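Local atomic coordinates of kojibiose phosphorylase (Gut metagenome, PDB entry 6W0P), a protein that belongs to glycoside hydrolase family 65, combining an N-terminal domain of beta sheets, a helical catalytic domain and a small C-terminal beta domain. Residues 49-54 / 104-109; 65-70 / 82-87; 295-300 / 317-322; 323-328 / 365-370; 335-340 / 660-665. One frame throughout, in Å; residues are numbered along the deposited sequence.

Overall arrangement
Interactions 1 and 2 belong to the N-terminal beta domain, interactions 4 and 5 to the helical catalytic domain, and interaction 3 packs helix 282-300 on helix 308-324. Interactions 3 and 5 are buried; the other three are partly buried, and interaction 1 lies farthest out, with several exposed residues. Interactions 3 and 4 use successive parts of helix 308-324, and Gln320 of interaction 3 packs on Ile664 of interaction 5. The chemistry differs: a carboxylate and a serine tie two loops in interaction 1, backbone pairing dominates interaction 2, van der Waals packing carries interactions 3 and 4, with two acceptors close together in the latter, and interaction 5 combines a threonine hydroxyl that both accepts and donates with a water-linked lysine.

Interaction 1. Residues 49-54 / 104-109; sequences TYSGKQ and DLNKVK
With CG anti to its backbone N (chi1 177°), Asp104 extends toward Ser51, while Ser51 keeps OG between its own N and carbonyl carbon (chi1 68°), facing that carboxylate. Ser51 OG donates to Asp104 OD2 over 2.7 Å, meeting the syn lone pair of that oxygen. Ser51 N donates to Asp104 OD1 at a longer 3.3 Å, so the aspartate grips both the backbone and the hydroxyl of one residue. The same hydroxyl accepts from Asn106 ND2 at 3.1 Å, close to the plane of the amide, so it both gives and accepts a bond. Asp104 OD1 also takes Asn106 N from the opposite face of its carboxylate, which closes an Asx turn; Asp104 O collects Lys107 N and Val108 N. This tight turn lies between strand 101-102 of a five-stranded sheet and strand 109-118 of the ten-stranded sheet, so the contact ties loop 49-54 to the connection between two sheets of the N-terminal domain. Tyr50 flanks the polar cluster: its CE1 comes 3.7 Å from Asn106 N, and its ring is turned 67° from the Asn106 amide. Gly52 N sits above one face of this ring toward the rim, and Phe46 meets the ring edge-to-face. A water joins Tyr50 OH and Asn106 OD1, 2.7 Å from each. Another receives Leu105 N and donates to Thr49 O, while Thr49 OG1 is bonded to Glu102.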
# COMPACT_ATOMS: atom_id res chain seq x y z
N THR A 49 37.04 -16.56 -10.39
CA THR A 49 35.73 -17.26 -10.38
C THR A 49 35.43 -17.79 -8.96
O THR A 49 36.30 -18.42 -8.35
CB THR A 49 35.71 -18.37 -11.43
OG1 THR A 49 35.80 -17.73 -12.70
CG2 THR A 49 34.47 -19.25 -11.37
N TYR A 50 34.24 -17.51 -8.43
CA TYR A 50 33.75 -18.14 -7.18
C TYR A 50 32.30 -18.55 -7.40
O TYR A 50 31.47 -17.70 -7.78
CB TYR A 50 33.89 -17.21 -5.96
CG TYR A 50 33.44 -17.81 -4.65
CD1 TYR A 50 34.21 -18.74 -3.96
CD2 TYR A 50 32.24 -17.44 -4.06
CE1 TYR A 50 33.82 -19.26 -2.74
CE2 TYR A 50 31.83 -17.96 -2.85
CZ TYR A 50 32.61 -18.87 -2.18
OH TYR A 50 32.19 -19.37 -0.98
N SER A 51 32.03 -19.84 -7.21
CA SER A 51 30.75 -20.50 -7.56
C SER A 51 29.95 -20.75 -6.27
O SER A 51 28.92 -21.43 -6.34
CB SER A 51 31.00 -21.77 -8.34
OG SER A 51 31.63 -22.74 -7.51
N GLY A 52 30.41 -20.22 -5.13
CA GLY A 52 29.62 -20.17 -3.88
C GLY A 52 28.70 -18.97 -3.91
O GLY A 52 28.71 -18.26 -4.93
N LYS A 53 27.93 -18.74 -2.85
CA LYS A 53 27.05 -17.55 -2.74
C LYS A 53 27.95 -16.30 -2.63
O LYS A 53 28.87 -16.27 -1.81
CB LYS A 53 26.01 -17.71 -1.61
CG LYS A 53 26.40 -17.17 -0.24
CD LYS A 53 25.75 -17.90 0.95
CE LYS A 53 26.58 -17.81 2.22
NZ LYS A 53 27.92 -18.42 2.04
N GLN A 54 27.73 -15.33 -3.49
CA GLN A 54 28.53 -14.09 -3.52
C GLN A 54 27.62 -13.00 -4.05
O GLN A 54 26.63 -13.32 -4.76
CB GLN A 54 29.78 -14.23 -4.40
CG GLN A 54 29.51 -14.78 -5.80
CD GLN A 54 30.70 -14.56 -6.71
OE1 GLN A 54 31.83 -14.31 -6.27
NE2 GLN A 54 30.45 -14.65 -8.00
N ASP A 104 38.90 -21.79 -8.22
CA ASP A 104 37.58 -21.46 -7.62
C ASP A 104 37.57 -22.05 -6.21
O ASP A 104 37.59 -23.31 -6.12
CB ASP A 104 36.44 -22.02 -8.47
CG ASP A 104 35.07 -21.78 -7.87
OD1 ASP A 104 35.01 -21.10 -6.82
OD2 ASP A 104 34.07 -22.27 -8.45
N LEU A 105 37.57 -21.22 -5.17
CA LEU A 105 37.80 -21.70 -3.77
C LEU A 105 36.57 -22.47 -3.26
O LEU A 105 36.71 -23.13 -2.25
CB LEU A 105 38.14 -20.53 -2.85
CG LEU A 105 39.49 -19.85 -3.12
CD1 LEU A 105 39.80 -18.85 -2.00
CD2 LEU A 105 40.61 -20.86 -3.26
N ASN A 106 35.42 -22.40 -3.93
CA ASN A 106 34.22 -23.23 -3.61
C ASN A 106 34.42 -24.67 -4.10
O ASN A 106 33.71 -25.54 -3.60
CB ASN A 106 32.95 -22.62 -4.21
CG ASN A 106 31.67 -23.29 -3.73
OD1 ASN A 106 31.40 -23.34 -2.54
ND2 ASN A 106 30.89 -23.82 -4.67
N LYS A 107 35.37 -24.93 -5.01
CA LYS A 107 35.61 -26.28 -5.60
C LYS A 107 37.01 -26.81 -5.26
O LYS A 107 37.10 -27.97 -4.89
CB LYS A 107 35.39 -26.24 -7.12
CG LYS A 107 33.92 -26.12 -7.53
CD LYS A 107 33.70 -26.08 -9.03
CE LYS A 107 32.25 -25.76 -9.38
NZ LYS A 107 32.00 -25.80 -10.84
N VAL A 108 38.06 -26.02 -5.37
CA VAL A 108 39.46 -26.54 -5.39
C VAL A 108 39.94 -26.82 -3.96
O VAL A 108 39.24 -26.47 -3.01
CB VAL A 108 40.41 -25.60 -6.16
CG1 VAL A 108 39.93 -25.37 -7.59
CG2 VAL A 108 40.61 -24.27 -5.43
N LYS A 109 41.10 -27.48 -3.83
CA LYS A 109 41.79 -27.69 -2.53
C LYS A 109 42.75 -26.51 -2.33
O LYS A 109 43.49 -26.15 -3.28
CB LYS A 109 42.51 -29.04 -2.47
CG LYS A 109 41.63 -30.20 -2.00
CD LYS A 109 41.83 -31.47 -2.79
CE LYS A 109 40.68 -32.44 -2.63
NZ LYS A 109 41.00 -33.76 -3.22
O HOH W 1 37.42 -18.53 -5.54
O HOH W 2 32.82 -22.02 -0.73

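Interaction 2. Residues 65-70 / 82-87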
# COMPACT_ATOMS: atom_id res chain seq x y z
N GLU A 65 19.99 3.72 -12.21
CA GLU A 65 18.92 3.43 -13.20
C GLU A 65 17.57 3.43 -12.48
O GLU A 65 17.54 3.31 -11.23
CB GLU A 65 19.13 2.07 -13.88
CG GLU A 65 19.60 2.19 -15.31
CD GLU A 65 18.80 3.17 -16.16
OE1 GLU A 65 19.43 3.93 -16.91
OE2 GLU A 65 17.56 3.17 -16.05
N TYR A 66 16.51 3.49 -13.28
CA TYR A 66 15.11 3.33 -12.83
C TYR A 66 14.71 1.85 -12.89
O TYR A 66 15.35 1.04 -13.59
CB TYR A 66 14.21 4.21 -13.70
CG TYR A 66 14.31 5.68 -13.41
CD1 TYR A 66 13.63 6.24 -12.33
CD2 TYR A 66 15.04 6.52 -14.22
CE1 TYR A 66 13.69 7.60 -12.06
CE2 TYR A 66 15.10 7.89 -13.98
CZ TYR A 66 14.43 8.43 -12.89
OH TYR A 66 14.48 9.77 -12.63
N ALA A 67 13.67 1.49 -12.13
CA ALA A 67 12.98 0.20 -12.28
C ALA A 67 12.63 0.00 -13.76
O ALA A 67 12.26 0.98 -14.41
CB ALA A 67 11.76 0.14 -11.41
N LEU A 68 12.72 -1.23 -14.26
CA LEU A 68 12.52 -1.56 -15.70
C LEU A 68 11.06 -1.32 -16.12
O LEU A 68 10.84 -0.91 -17.29
CB LEU A 68 12.91 -3.02 -15.92
CG LEU A 68 14.40 -3.31 -15.76
CD1 LEU A 68 14.67 -4.81 -15.83
CD2 LEU A 68 15.19 -2.56 -16.82
N LYS A 69 10.13 -1.60 -15.20
CA LYS A 69 8.67 -1.42 -15.38
C LYS A 69 8.10 -0.61 -14.20
O LYS A 69 8.49 -0.87 -13.05
CB LYS A 69 7.98 -2.78 -15.48
CG LYS A 69 7.74 -3.51 -14.16
CD LYS A 69 7.50 -5.00 -14.31
CE LYS A 69 6.71 -5.59 -13.15
NZ LYS A 69 6.25 -6.97 -13.45
N ASP A 70 7.20 0.33 -14.52
CA ASP A 70 6.27 0.99 -13.58
C ASP A 70 5.57 -0.05 -12.71
O ASP A 70 5.07 -1.03 -13.26
CB ASP A 70 5.19 1.77 -14.32
CG ASP A 70 5.65 3.11 -14.87
OD1 ASP A 70 6.88 3.36 -14.85
OD2 ASP A 70 4.77 3.88 -15.29
N THR A 82 10.86 3.50 -8.87
CA THR A 82 11.98 3.71 -7.94
C THR A 82 13.28 3.81 -8.75
O THR A 82 13.27 3.48 -9.96
CB THR A 82 12.04 2.61 -6.87
OG1 THR A 82 12.89 3.07 -5.82
CG2 THR A 82 12.54 1.28 -7.42
N HIS A 83 14.36 4.27 -8.13
CA HIS A 83 15.70 4.27 -8.76
C HIS A 83 16.71 3.77 -7.75
O HIS A 83 16.36 3.70 -6.55
CB HIS A 83 16.03 5.64 -9.36
CG HIS A 83 16.24 6.68 -8.32
ND1 HIS A 83 15.21 7.39 -7.78
CD2 HIS A 83 17.37 7.12 -7.74
CE1 HIS A 83 15.68 8.25 -6.91
NE2 HIS A 83 17.01 8.09 -6.85
N PHE A 84 17.88 3.37 -8.24
CA PHE A 84 18.92 2.66 -7.45
C PHE A 84 20.29 2.83 -8.12
O PHE A 84 20.34 2.93 -9.36
CB PHE A 84 18.50 1.19 -7.28
CG PHE A 84 17.87 0.58 -8.51
CD1 PHE A 84 18.65 0.10 -9.55
CD2 PHE A 84 16.49 0.49 -8.62
CE1 PHE A 84 18.07 -0.45 -10.69
CE2 PHE A 84 15.91 -0.06 -9.76
CZ PHE A 84 16.70 -0.51 -10.79
N THR A 85 21.34 2.89 -7.29
CA THR A 85 22.78 2.81 -7.66
C THR A 85 23.04 1.42 -8.23
O THR A 85 22.63 0.46 -7.59
CB THR A 85 23.66 3.12 -6.44
OG1 THR A 85 23.19 4.32 -5.84
CG2 THR A 85 25.12 3.32 -6.77
N ILE A 86 23.64 1.33 -9.42
CA ILE A 86 23.69 0.04 -10.19
C ILE A 86 25.09 -0.58 -10.10
O ILE A 86 26.11 0.14 -10.13
CB ILE A 86 23.22 0.23 -11.64
CG1 ILE A 86 23.94 1.39 -12.33
CG2 ILE A 86 21.71 0.41 -11.69
CD1 ILE A 86 23.69 1.49 -13.81
N ASN A 87 25.12 -1.89 -9.93
CA ASN A 87 26.34 -2.70 -10.12
C ASN A 87 26.91 -2.28 -11.47
O ASN A 87 26.13 -2.18 -12.48
CB ASN A 87 26.03 -4.19 -10.01
CG ASN A 87 27.27 -5.04 -9.82
OD1 ASN A 87 28.37 -4.50 -9.64
ND2 ASN A 87 27.09 -6.36 -9.96
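Glu65 and Phe84 form the hydrogen-bonded pair of a small two-stranded antiparallel sheet in the N-terminal domain, its strands 64-66 and 83-85 linked by a long loop. Both backbone groups of each residue are used: Glu65 N donates to Phe84 O and Phe84 N returns a bond to Glu65 O, each 3.0 Å and nearly straight at the carbonyl. Past the adjoining non-hydrogen-bonded pair Tyr66-His83, Ala67 N closes the ladder on Thr82 O, 3.0 Å away, approaching with a tilt from the carbonyl plane. The Glu65 side chain, bent at chi2, turns back so that OE2 accepts from Tyr66 N at 3.0 Å from above the carboxylate plane. Its OE1 accepts from the backbone N of Thr206 and Thr207, so both carboxylate oxygens are occupied. Other polar groups find partners beyond the two segments: Thr82 OG1 bonds Ala406 O, His83 O is reached by His347 NE2, His83 NE2 by Arg401 N, and the polar partner of Tyr66 is Lys404. On the sheet face of Tyr66 and His83, the imidazole turns an edge toward the tyrosine face in an offset edge-to-face pair, planes 65° apart. On the face of Glu65 and Phe84, Glu65 CB is touched by Ile86 CG2 at 3.8 Å; the backbone Glu65 O lies 3.6 Å above the centre of the Phe84 ring.

Interaction 3. Residues 295-300 / 317-322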
# COMPACT_ATOMS: atom_id res chain seq x y z
N HIS A 295 46.73 11.64 7.28
CA HIS A 295 46.09 12.98 7.42
C HIS A 295 44.76 12.83 8.17
O HIS A 295 44.57 13.56 9.16
CB HIS A 295 45.97 13.64 6.04
CG HIS A 295 45.16 14.89 6.05
ND1 HIS A 295 45.72 16.13 6.36
CD2 HIS A 295 43.85 15.10 5.83
CE1 HIS A 295 44.78 17.05 6.28
NE2 HIS A 295 43.62 16.45 5.98
N PHE A 296 43.88 11.91 7.74
CA PHE A 296 42.52 11.75 8.34
C PHE A 296 42.65 11.18 9.75
O PHE A 296 41.83 11.60 10.58
CB PHE A 296 41.55 11.01 7.41
CG PHE A 296 41.03 11.93 6.31
CD1 PHE A 296 41.57 11.91 5.03
CD2 PHE A 296 40.06 12.89 6.59
CE1 PHE A 296 41.14 12.79 4.06
CE2 PHE A 296 39.63 13.78 5.62
CZ PHE A 296 40.17 13.73 4.36
N TYR A 297 43.66 10.33 10.05
CA TYR A 297 43.81 9.75 11.41
C TYR A 297 44.38 10.84 12.34
O TYR A 297 43.98 10.86 13.53
CB TYR A 297 44.57 8.42 11.40
CG TYR A 297 43.77 7.24 10.89
CD1 TYR A 297 44.19 6.52 9.78
CD2 TYR A 297 42.55 6.86 11.46
CE1 TYR A 297 43.46 5.45 9.29
CE2 TYR A 297 41.81 5.79 10.98
CZ TYR A 297 42.28 5.08 9.89
OH TYR A 297 41.58 4.03 9.38
N GLN A 298 45.22 11.75 11.83
CA GLN A 298 45.79 12.90 12.60
C GLN A 298 44.64 13.84 13.01
O GLN A 298 44.78 14.50 14.07
CB GLN A 298 46.81 13.70 11.78
CG GLN A 298 48.19 13.05 11.70
CD GLN A 298 48.77 12.72 13.06
OE1 GLN A 298 48.68 13.50 14.01
NE2 GLN A 298 49.41 11.55 13.15
N LYS A 299 43.58 13.89 12.21
CA LYS A 299 42.43 14.80 12.41
C LYS A 299 41.39 14.14 13.34
O LYS A 299 40.76 14.89 14.12
CB LYS A 299 41.89 15.28 11.06
CG LYS A 299 42.74 16.39 10.43
CD LYS A 299 42.08 17.19 9.34
CE LYS A 299 41.46 16.31 8.27
NZ LYS A 299 40.76 17.07 7.18
N SER A 300 41.23 12.82 13.31
CA SER A 300 40.00 12.20 13.86
C SER A 300 40.23 10.87 14.59
O SER A 300 39.22 10.37 15.15
CB SER A 300 38.97 12.06 12.77
OG SER A 300 38.78 13.29 12.08
N CYS A 317 35.23 1.77 12.05
CA CYS A 317 34.12 2.74 11.82
C CYS A 317 34.68 4.04 11.20
O CYS A 317 34.14 4.49 10.18
CB CYS A 317 33.35 3.06 13.10
SG CYS A 317 32.38 1.66 13.72
N LEU A 318 35.73 4.61 11.77
CA LEU A 318 36.36 5.83 11.20
C LEU A 318 36.83 5.53 9.76
O LEU A 318 36.63 6.39 8.87
CB LEU A 318 37.50 6.32 12.09
CG LEU A 318 37.09 6.70 13.52
CD1 LEU A 318 38.22 7.41 14.25
CD2 LEU A 318 35.84 7.57 13.53
N PHE A 319 37.41 4.36 9.53
CA PHE A 319 37.93 3.96 8.20
C PHE A 319 36.80 4.02 7.18
O PHE A 319 37.00 4.63 6.10
CB PHE A 319 38.60 2.59 8.28
CG PHE A 319 39.06 2.08 6.94
CD1 PHE A 319 40.27 2.48 6.42
CD2 PHE A 319 38.25 1.25 6.19
CE1 PHE A 319 40.68 2.04 5.17
CE2 PHE A 319 38.67 0.79 4.95
CZ PHE A 319 39.88 1.19 4.44
N GLN A 320 35.65 3.42 7.48
CA GLN A 320 34.46 3.38 6.57
C GLN A 320 33.85 4.78 6.38
O GLN A 320 33.27 5.04 5.29
CB GLN A 320 33.42 2.39 7.10
CG GLN A 320 33.86 0.94 7.00
CD GLN A 320 34.17 0.50 5.58
OE1 GLN A 320 33.85 1.18 4.60
NE2 GLN A 320 34.80 -0.65 5.46
N MET A 321 33.90 5.64 7.39
CA MET A 321 33.37 7.02 7.28
C MET A 321 34.23 7.77 6.27
O MET A 321 33.67 8.50 5.47
CB MET A 321 33.37 7.78 8.61
CG MET A 321 32.36 7.27 9.65
SD MET A 321 30.66 7.49 9.12
CE MET A 321 30.45 9.23 9.52
N ILE A 322 35.54 7.60 6.33
CA ILE A 322 36.52 8.30 5.45
C ILE A 322 36.35 7.74 4.02
O ILE A 322 36.48 8.52 3.04
CB ILE A 322 37.97 8.17 6.01
CG1 ILE A 322 38.10 8.85 7.39
CG2 ILE A 322 38.95 8.75 5.02
CD1 ILE A 322 39.32 8.46 8.29
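Phe319 receives Tyr297 at its ring edge: Tyr297 OH lies in the plane of the ring, 3.6 Å from Phe319 CD1 and 3.5 Å from Phe319 CB. A further ring, Phe296, has His295 CD2 of its own helix over the centre of one face, while Ile322 CG2 approaches it obliquely, 4.0 Å from Phe296 CG. At the root of the ring, Phe296 CB meets Ile322 CD1 at 3.5 Å. The two branches of Ile322 share the work: CG2 is anti to the backbone N and serves the ring, whereas CG1, anti to the carbonyl carbon, leads CD1 to the beta carbon. One turn earlier on the same helix, Leu318 CD1 touches Ser300 O at 3.3 Å. The two segments' axes pass 11.2 Å apart at 121°, so large side chains fill the space between helix 282-300 and helix 308-324. This packing joins a helix following the N-terminal sheets to a helix of the catalytic domain, consistent with the helical linker known from family 65 relatives. Phe359 of helix 351-361 adjoins Ser300 and Leu318, and Phe292 and Phe293 flank Ile322. The phenol of Tyr297 is bonded to Leu119 O, a partner in neither segment. The grip is therefore mostly van der Waals, with polar oxygens meeting carbon rather than each other, and depends on shape more than on directional bonds.

Interaction 4. Residues 323-328 / 365-370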
# COMPACT_ATOMS: atom_id res chain seq x y z
N GLN A 323 36.07 6.45 3.90
CA GLN A 323 35.83 5.76 2.59
C GLN A 323 34.51 6.22 1.97
O GLN A 323 34.47 6.42 0.73
CB GLN A 323 35.81 4.23 2.76
CG GLN A 323 37.21 3.63 2.91
CD GLN A 323 37.29 2.19 2.45
OE1 GLN A 323 38.21 1.83 1.74
NE2 GLN A 323 36.32 1.38 2.84
N ALA A 324 33.49 6.44 2.80
CA ALA A 324 32.14 6.82 2.32
C ALA A 324 32.14 8.22 1.70
O ALA A 324 31.39 8.41 0.73
CB ALA A 324 31.17 6.72 3.47
N TYR A 325 32.89 9.18 2.25
CA TYR A 325 32.83 10.60 1.81
C TYR A 325 34.10 11.36 2.22
O TYR A 325 34.52 11.25 3.37
CB TYR A 325 31.63 11.29 2.45
CG TYR A 325 30.98 12.33 1.58
CD1 TYR A 325 30.21 11.95 0.51
CD2 TYR A 325 31.15 13.68 1.81
CE1 TYR A 325 29.62 12.88 -0.32
CE2 TYR A 325 30.57 14.64 0.98
CZ TYR A 325 29.78 14.23 -0.08
OH TYR A 325 29.15 15.14 -0.89
N HIS A 326 34.68 12.14 1.31
CA HIS A 326 35.81 13.04 1.70
C HIS A 326 35.75 14.37 0.95
O HIS A 326 36.77 15.07 0.96
CB HIS A 326 37.15 12.31 1.53
CG HIS A 326 37.52 12.01 0.11
ND1 HIS A 326 37.07 10.89 -0.55
CD2 HIS A 326 38.31 12.67 -0.77
CE1 HIS A 326 37.57 10.88 -1.78
NE2 HIS A 326 38.33 11.96 -1.95
N GLY A 327 34.61 14.73 0.34
CA GLY A 327 34.45 16.01 -0.36
C GLY A 327 34.96 15.93 -1.78
O GLY A 327 35.39 16.97 -2.32
N PHE A 328 34.93 14.75 -2.41
CA PHE A 328 35.39 14.60 -3.80
C PHE A 328 34.44 15.31 -4.77
O PHE A 328 34.92 15.82 -5.78
CB PHE A 328 35.49 13.13 -4.22
CG PHE A 328 36.04 12.95 -5.61
CD1 PHE A 328 37.40 13.12 -5.86
CD2 PHE A 328 35.20 12.64 -6.67
CE1 PHE A 328 37.91 12.98 -7.14
CE2 PHE A 328 35.71 12.52 -7.96
CZ PHE A 328 37.07 12.68 -8.19
N GLN A 365 35.72 20.28 6.44
CA GLN A 365 34.69 21.28 6.08
C GLN A 365 34.15 21.03 4.67
O GLN A 365 32.94 21.25 4.44
CB GLN A 365 35.24 22.70 6.12
CG GLN A 365 34.13 23.72 5.93
CD GLN A 365 34.67 25.12 5.98
OE1 GLN A 365 35.82 25.33 6.36
NE2 GLN A 365 33.85 26.07 5.57
N GLU A 366 35.02 20.67 3.74
CA GLU A 366 34.67 20.48 2.31
C GLU A 366 33.72 19.27 2.20
O GLU A 366 32.76 19.33 1.41
CB GLU A 366 35.98 20.33 1.52
CG GLU A 366 35.81 20.41 0.01
CD GLU A 366 35.24 21.71 -0.56
OE1 GLU A 366 35.20 22.75 0.17
OE2 GLU A 366 34.83 21.69 -1.75
N ALA A 367 33.95 18.22 2.97
CA ALA A 367 33.03 17.06 3.04
C ALA A 367 31.68 17.52 3.63
O ALA A 367 30.65 17.24 2.98
CB ALA A 367 33.65 15.94 3.81
N ALA A 368 31.67 18.21 4.77
CA ALA A 368 30.44 18.73 5.40
C ALA A 368 29.66 19.59 4.40
O ALA A 368 28.47 19.37 4.20
CB ALA A 368 30.75 19.51 6.65
N LYS A 369 30.33 20.56 3.77
CA LYS A 369 29.69 21.49 2.80
C LYS A 369 29.17 20.71 1.59
O LYS A 369 28.07 21.04 1.12
CB LYS A 369 30.68 22.60 2.41
CG LYS A 369 30.27 23.46 1.22
CD LYS A 369 30.70 24.93 1.30
CE LYS A 369 31.92 25.26 0.46
NZ LYS A 369 32.52 26.57 0.87
N ASP A 370 29.91 19.70 1.11
CA ASP A 370 29.54 18.90 -0.09
C ASP A 370 28.28 18.09 0.19
O ASP A 370 27.40 18.03 -0.71
CB ASP A 370 30.70 18.07 -0.61
CG ASP A 370 31.60 18.85 -1.57
OD1 ASP A 370 31.31 20.02 -1.78
OD2 ASP A 370 32.61 18.28 -2.08
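Tyr325, Ala367 and Asp370 lose most surface here, with Gly327 close behind. Tyr325 is the first residue to leave the helical conformation after helix 308-324, and its ring comes edge-on to helix 365-376. Ala367 O lies near the ring plane, 3.3 Å from Tyr325 CE2, and Asp370 CB sits at the same edge, 3.3 Å from Tyr325 OH. The ring and the Asp370 carboxylate cross at right angles. The phenol is fixed by a hydrogen bond to Asn332 O, which anchors the ring against the helix from beyond the two segments. Ala367 CB touches both ring and backbone: it is 3.9 Å from Tyr325 CD2 and 3.8 Å from Gly327 N. In the helical catalytic domain of this family, an alpha/alpha-barrel fold, the contact thus seats the chain leaving one helix on the first turns of another, and Tyr360 of helix 351-361 packs on both Tyr325 and Ala367. Gly327 makes the closest CA approach, its CA 3.8 Å from Ala367 CA; with phi at 85° and no side chain, it lets the loop lie directly on the helix. Asp370 turns toward this loop, and its OD2 stands 3.1 Å from Gly327 O. Both atoms are acceptors, and such a pairing would be expected to make ionisation of the carboxylate less easy. Glu38 receives His326 N and Phe328 N through OE1, holding this loop from outside the two segments.

Interaction 5. Residues 335-340 / 660-665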
# COMPACT_ATOMS: atom_id res chain seq x y z
N GLY A 335 25.17 6.84 0.87
CA GLY A 335 24.13 5.80 0.95
C GLY A 335 24.05 5.16 2.35
O GLY A 335 25.08 5.07 3.04
N ALA A 336 22.87 4.67 2.71
CA ALA A 336 22.61 3.93 3.96
C ALA A 336 23.55 2.73 4.15
O ALA A 336 23.70 2.30 5.31
CB ALA A 336 21.17 3.49 4.00
N LYS A 337 24.13 2.16 3.08
CA LYS A 337 25.20 1.13 3.22
C LYS A 337 26.44 1.57 2.45
O LYS A 337 27.20 0.68 1.99
CB LYS A 337 24.73 -0.25 2.72
CG LYS A 337 23.40 -0.69 3.31
CD LYS A 337 23.09 -2.15 3.19
CE LYS A 337 21.75 -2.47 3.81
NZ LYS A 337 21.78 -2.34 5.28
N GLY A 338 26.68 2.89 2.37
CA GLY A 338 27.73 3.49 1.54
C GLY A 338 27.72 2.85 0.16
O GLY A 338 26.62 2.67 -0.40
N LEU A 339 28.89 2.46 -0.37
CA LEU A 339 28.94 1.73 -1.66
C LEU A 339 29.39 0.30 -1.40
O LEU A 339 30.35 -0.15 -2.04
CB LEU A 339 29.85 2.49 -2.63
CG LEU A 339 29.37 3.90 -3.00
CD1 LEU A 339 30.32 4.54 -4.02
CD2 LEU A 339 27.96 3.87 -3.57
N THR A 340 28.71 -0.40 -0.49
CA THR A 340 29.10 -1.76 -0.04
C THR A 340 28.05 -2.80 -0.41
O THR A 340 28.23 -3.94 -0.02
CB THR A 340 29.39 -1.80 1.46
OG1 THR A 340 28.17 -1.69 2.20
CG2 THR A 340 30.34 -0.69 1.84
N THR A 660 24.56 -8.00 7.75
CA THR A 660 25.80 -7.34 7.26
C THR A 660 26.20 -7.98 5.94
O THR A 660 26.99 -7.35 5.22
CB THR A 660 26.90 -7.35 8.32
OG1 THR A 660 26.52 -6.40 9.31
CG2 THR A 660 28.27 -7.00 7.77
N CYS A 661 25.67 -9.16 5.60
CA CYS A 661 25.85 -9.81 4.26
C CYS A 661 25.43 -8.84 3.16
O CYS A 661 26.09 -8.85 2.13
CB CYS A 661 25.10 -11.14 4.14
SG CYS A 661 23.33 -11.08 4.52
N GLU A 662 24.43 -7.99 3.42
CA GLU A 662 23.85 -7.03 2.45
C GLU A 662 24.75 -5.80 2.30
O GLU A 662 24.63 -5.08 1.28
CB GLU A 662 22.48 -6.51 2.90
CG GLU A 662 21.36 -7.55 2.92
CD GLU A 662 20.05 -7.01 3.50
OE1 GLU A 662 19.88 -5.78 3.57
OE2 GLU A 662 19.21 -7.81 3.92
N GLY A 663 25.59 -5.52 3.29
CA GLY A 663 26.34 -4.25 3.32
C GLY A 663 26.54 -3.77 4.74
O GLY A 663 25.96 -4.37 5.67
N ILE A 664 27.42 -2.80 4.91
CA ILE A 664 27.71 -2.18 6.24
C ILE A 664 26.56 -1.21 6.52
O ILE A 664 25.88 -0.78 5.53
CB ILE A 664 29.09 -1.50 6.24
CG1 ILE A 664 29.16 -0.31 5.28
CG2 ILE A 664 30.18 -2.51 5.94
CD1 ILE A 664 30.52 0.35 5.27
N HIS A 665 26.34 -0.89 7.79
CA HIS A 665 25.29 0.05 8.27
C HIS A 665 25.92 1.42 8.57
O HIS A 665 26.51 1.62 9.66
CB HIS A 665 24.61 -0.53 9.51
CG HIS A 665 23.97 -1.85 9.32
ND1 HIS A 665 24.69 -2.99 9.19
CD2 HIS A 665 22.67 -2.20 9.31
CE1 HIS A 665 23.87 -4.00 9.09
NE2 HIS A 665 22.63 -3.55 9.16
O HOH W 3 23.41 -4.39 5.96
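Thr340 and Ile664 form the tight half of this contact. Ile664 N donates to Thr340 OG1 at 3.0 Å, and that hydroxyl in turn donates a hydrogen bond to Lys337 O over 2.6 Å; accepting one bond and giving another holds the threonine rotation. The methyl is used as well: Thr340 CG2 lies 3.6 Å from Ile664 CD1, the two side chains crossing at about a right angle. Gly663 CA presses to 3.3 Å from Thr340 OG1, a closeness possible because glycine brings no side chain into the gap. Beside it, Ile664 O receives a CA-H...O contact from Lys337 CA at 3.1 Å. The Lys337 end is looser. Its extended chain bends at chi4 (-69°), placing NZ above one face of the His665 ring toward the rim. Glu662 OE1 stays 4.3 Å from that nitrogen, beyond a salt bridge, where Glu662 is partly exposed; a water instead joins Lys337 NZ to Gly663 O. The contact ties two loops of the helical catalytic domain far apart in sequence: 335-340, between helices 308-324 and 351-361, and 660-665, leading into helix 666-680, where His665 holds the N-cap position. His665 ND1 is bonded to Asp652. Direct bonds thus fix the threonine end, whereas the lysine charge is probably steadied through water and a nearby carboxylate.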